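Side-chain contact in Lmo1076 protein (Listeria monocytogenes serovar 1/2a, PDB 3FI7), which is a virulence-associated autolysin whose catalytic domain, the part crystallised here, hydrolyses peptidoglycan as an N-acetylglucosaminidase of family GH73: residues 155-160 / 165-170. Residues are numbered along the deposited sequence; the frame is centred on the assembly and turned at random.
Sequences WLQGRY and TYASKL
Gln157 reaches from the end of helix 149-156 to the first turn of helix 166-176 and grips it by a backbone N-H. Its CB lies 4.1 Å from Ala167 CB. With CG anti to the backbone N (chi1 178°) and the chain extended beyond, the side chain runs out past Tyr166, CG passing Tyr166 CB at 4.1 Å. At the tip, OE1 takes the N-H of Ala167 on a lone pair in the carbonyl plane, Ala167 N to Gln157 OE1 being 2.8 Å with 155° at the hydrogen. The same oxygen accepts from a water that in turn receives the N-H of Ser168, so this one oxygen serves two N-H groups of the first turn, that of Ala167 directly and that of Ser168 through water.

Tyr166, a buried residue, packs beside it. Leu156 CB sits at its ring edge, 4.3 Å from Tyr166 CE2, while Tyr160 CD1 approaches Tyr166 OH to 3.5 Å. That hydroxyl is hydrogen-bonded to Glu62 and Gln58 of helix 52-63. Leu156 also meets Leu170, their side chains crossing at about a right angle, with Leu156 CD1 3.9 Å from Leu170 CD1. The arrangement is the junction of two consecutive helices, 149-156 and 166-176, joined by a short loop in a glucosaminidase domain of the lysozyme clan: a side-chain amide from the end of one helix takes up a backbone N-H in the first turn of the next, and a tyrosine ties that second helix to helix 52-63.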
ATOM      1  N   TRP A 155      -7.695 -12.683  -3.625  1.00 35.97           N
ATOM      2  CA  TRP A 155      -6.841 -13.134  -4.720  1.00 36.66           C
ATOM      3  C   TRP A 155      -5.345 -12.948  -4.424  1.00 38.11           C
ATOM      4  O   TRP A 155      -4.523 -13.776  -4.812  1.00 39.02           O
ATOM      5  CB  TRP A 155      -7.222 -12.465  -6.047  1.00 34.05           C
ATOM      6  CG  TRP A 155      -6.630 -13.176  -7.231  1.00 44.01           C
ATOM      7  CD1 TRP A 155      -5.489 -12.843  -7.905  1.00 42.60           C
ATOM      8  CD2 TRP A 155      -7.140 -14.356  -7.867  1.00 44.44           C
ATOM      9  NE1 TRP A 155      -5.261 -13.737  -8.921  1.00 44.22           N
ATOM     10  CE2 TRP A 155      -6.257 -14.678  -8.919  1.00 41.61           C
ATOM     11  CE3 TRP A 155      -8.260 -15.169  -7.650  1.00 44.24           C
ATOM     12  CZ2 TRP A 155      -6.460 -15.779  -9.759  1.00 49.02           C
ATOM     13  CZ3 TRP A 155      -8.457 -16.268  -8.484  1.00 52.30           C
ATOM     14  CH2 TRP A 155      -7.560 -16.562  -9.527  1.00 46.91           C
ATOM     15  N   LEU A 156      -4.994 -11.865  -3.739  1.00 37.92           N
ATOM     16  CA  LEU A 156      -3.596 -11.591  -3.413  1.00 37.06           C
ATOM     17  C   LEU A 156      -3.030 -12.596  -2.408  1.00 39.90           C
ATOM     18  O   LEU A 156      -1.840 -12.907  -2.429  1.00 42.36           O
ATOM     19  CB  LEU A 156      -3.436 -10.164  -2.877  1.00 33.75           C
ATOM     20  CG  LEU A 156      -3.812  -9.031  -3.842  1.00 37.90           C
ATOM     21  CD1 LEU A 156      -3.707  -7.683  -3.148  1.00 33.57           C
ATOM     22  CD2 LEU A 156      -2.921  -9.061  -5.073  1.00 34.25           C
ATOM     23  N   GLN A 157      -3.878 -13.098  -1.521  1.00 39.83           N
ATOM     24  CA  GLN A 157      -3.420 -14.041  -0.514  1.00 40.39           C
ATOM     25  C   GLN A 157      -2.951 -15.323  -1.199  1.00 41.55           C
ATOM     26  O   GLN A 157      -3.640 -15.858  -2.060  1.00 42.68           O
ATOM     27  CB  GLN A 157      -4.534 -14.347   0.489  1.00 40.47           C
ATOM     28  CG  GLN A 157      -4.140 -15.362   1.557  1.00 40.34           C
ATOM     29  CD  GLN A 157      -5.152 -15.447   2.679  1.00 47.29           C
ATOM     30  OE1 GLN A 157      -5.482 -14.440   3.312  1.00 43.71           O
ATOM     31  NE2 GLN A 157      -5.648 -16.653   2.939  1.00 44.28           N
ATOM     32  N   GLY A 158      -1.772 -15.802  -0.820  1.00 40.42           N
ATOM     33  CA  GLY A 158      -1.192 -16.976  -1.447  1.00 38.60           C
ATOM     34  C   GLY A 158      -0.479 -16.661  -2.753  1.00 46.02           C
ATOM     35  O   GLY A 158       0.273 -17.483  -3.267  1.00 50.24           O
ATOM     36  N   ARG A 159      -0.710 -15.476  -3.308  1.00 41.79           N
ATOM     37  CA  ARG A 159      -0.038 -15.113  -4.553  1.00 42.59           C
ATOM     38  C   ARG A 159       0.993 -14.011  -4.358  1.00 42.04           C
ATOM     39  O   ARG A 159       2.148 -14.175  -4.725  1.00 38.71           O
ATOM     40  CB  ARG A 159      -1.045 -14.742  -5.644  1.00 34.73           C
ATOM     41  CG  ARG A 159      -1.838 -15.941  -6.147  1.00 38.22           C
ATOM     42  CD  ARG A 159      -2.813 -15.588  -7.267  1.00 36.63           C
ATOM     43  NE  ARG A 159      -3.660 -16.732  -7.585  1.00 44.21           N
ATOM     44  CZ  ARG A 159      -4.734 -17.080  -6.881  1.00 54.45           C
ATOM     45  NH1 ARG A 159      -5.444 -18.141  -7.239  1.00 52.17           N
ATOM     46  NH2 ARG A 159      -5.102 -16.360  -5.822  1.00 45.26           N
ATOM     47  N   TYR A 160       0.573 -12.890  -3.782  1.00 40.03           N
ATOM     48  CA  TYR A 160       1.486 -11.788  -3.543  1.00 35.94           C
ATOM     49  C   TYR A 160       2.434 -12.133  -2.391  1.00 39.61           C
ATOM     50  O   TYR A 160       3.618 -11.810  -2.416  1.00 40.39           O
ATOM     51  CB  TYR A 160       0.714 -10.499  -3.238  1.00 40.66           C
ATOM     52  CG  TYR A 160       1.612  -9.288  -3.152  1.00 39.96           C
ATOM     53  CD1 TYR A 160       2.224  -8.939  -1.954  1.00 38.38           C
ATOM     54  CD2 TYR A 160       1.872  -8.513  -4.274  1.00 40.85           C
ATOM     55  CE1 TYR A 160       3.058  -7.835  -1.869  1.00 34.69           C
ATOM     56  CE2 TYR A 160       2.706  -7.408  -4.202  1.00 41.71           C
ATOM     57  CZ  TYR A 160       3.297  -7.077  -2.996  1.00 43.07           C
ATOM     58  OH  TYR A 160       4.130  -5.986  -2.917  1.00 45.78           O
ATOM     59  N   THR A 165      -3.190 -15.243   6.405  1.00 36.03           N
ATOM     60  CA  THR A 165      -4.094 -14.200   6.889  1.00 43.92           C
ATOM     61  C   THR A 165      -3.872 -12.880   6.154  1.00 41.75           C
ATOM     62  O   THR A 165      -4.366 -11.832   6.585  1.00 42.76           O
ATOM     63  CB  THR A 165      -3.979 -13.968   8.413  1.00 46.12           C
ATOM     64  OG1 THR A 165      -2.618 -13.691   8.756  1.00 49.97           O
ATOM     65  CG2 THR A 165      -4.461 -15.196   9.186  1.00 44.00           C
ATOM     66  N   TYR A 166      -3.142 -12.935   5.043  1.00 36.35           N
ATOM     67  CA  TYR A 166      -2.864 -11.731   4.258  1.00 37.56           C
ATOM     68  C   TYR A 166      -4.136 -10.956   3.922  1.00 37.35           C
ATOM     69  O   TYR A 166      -4.224  -9.757   4.184  1.00 38.24           O
ATOM     70  CB  TYR A 166      -2.102 -12.056   2.972  1.00 29.50           C
ATOM     71  CG  TYR A 166      -1.407 -10.850   2.379  1.00 37.68           C
ATOM     72  CD1 TYR A 166      -0.413 -10.183   3.086  1.00 33.28           C
ATOM     73  CD2 TYR A 166      -1.747 -10.373   1.120  1.00 35.68           C
ATOM     74  CE1 TYR A 166       0.218  -9.072   2.554  1.00 39.38           C
ATOM     75  CE2 TYR A 166      -1.114  -9.264   0.578  1.00 37.20           C
ATOM     76  CZ  TYR A 166      -0.134  -8.618   1.297  1.00 35.52           C
ATOM     77  OH  TYR A 166       0.499  -7.513   0.756  1.00 40.54           O
ATOM     78  N   ALA A 167      -5.118 -11.642   3.344  1.00 29.99           N
ATOM     79  CA  ALA A 167      -6.362 -10.987   2.934  1.00 35.82           C
ATOM     80  C   ALA A 167      -7.047 -10.334   4.123  1.00 39.79           C
ATOM     81  O   ALA A 167      -7.530  -9.197   4.046  1.00 38.80           O
ATOM     82  CB  ALA A 167      -7.299 -11.979   2.266  1.00 30.90           C
ATOM     83  N   SER A 168      -7.084 -11.066   5.225  1.00 34.53           N
ATOM     84  CA  SER A 168      -7.712 -10.581   6.442  1.00 36.61           C
ATOM     85  C   SER A 168      -7.037  -9.297   6.961  1.00 37.09           C
ATOM     86  O   SER A 168      -7.711  -8.373   7.404  1.00 33.60           O
ATOM     87  CB  SER A 168      -7.701 -11.687   7.505  1.00 32.04           C
ATOM     88  OG  SER A 168      -7.875 -11.139   8.795  1.00 49.79           O
ATOM     89  N   LYS A 169      -5.708  -9.239   6.895  1.00 31.48           N
ATOM     90  CA  LYS A 169      -4.982  -8.024   7.261  1.00 32.75           C
ATOM     91  C   LYS A 169      -5.344  -6.840   6.366  1.00 39.37           C
ATOM     92  O   LYS A 169      -5.632  -5.753   6.866  1.00 35.02           O
ATOM     93  CB  LYS A 169      -3.474  -8.255   7.216  1.00 28.45           C
ATOM     94  CG  LYS A 169      -3.014  -9.309   8.208  1.00 36.66           C
ATOM     95  CD  LYS A 169      -1.534  -9.604   8.067  1.00 41.60           C
ATOM     96  CE  LYS A 169      -1.175 -10.870   8.830  1.00 43.76           C
ATOM     97  NZ  LYS A 169       0.244 -11.236   8.647  1.00 46.66           N
ATOM     98  N   LEU A 170      -5.325  -7.046   5.048  1.00 27.94           N
ATOM     99  CA  LEU A 170      -5.707  -5.983   4.127  1.00 31.60           C
ATOM    100  C   LEU A 170      -7.140  -5.522   4.398  1.00 36.16           C
ATOM    101  O   LEU A 170      -7.407  -4.324   4.446  1.00 30.22           O
ATOM    102  CB  LEU A 170      -5.580  -6.430   2.671  1.00 28.46           C
ATOM    103  CG  LEU A 170      -4.170  -6.708   2.170  1.00 37.00           C
ATOM    104  CD1 LEU A 170      -4.203  -7.275   0.741  1.00 27.89           C
ATOM    105  CD2 LEU A 170      -3.325  -5.451   2.252  1.00 31.09           C
TER
HETATM  106  O   HOH W   1      -7.176 -14.109   5.278  1.00 37.78           O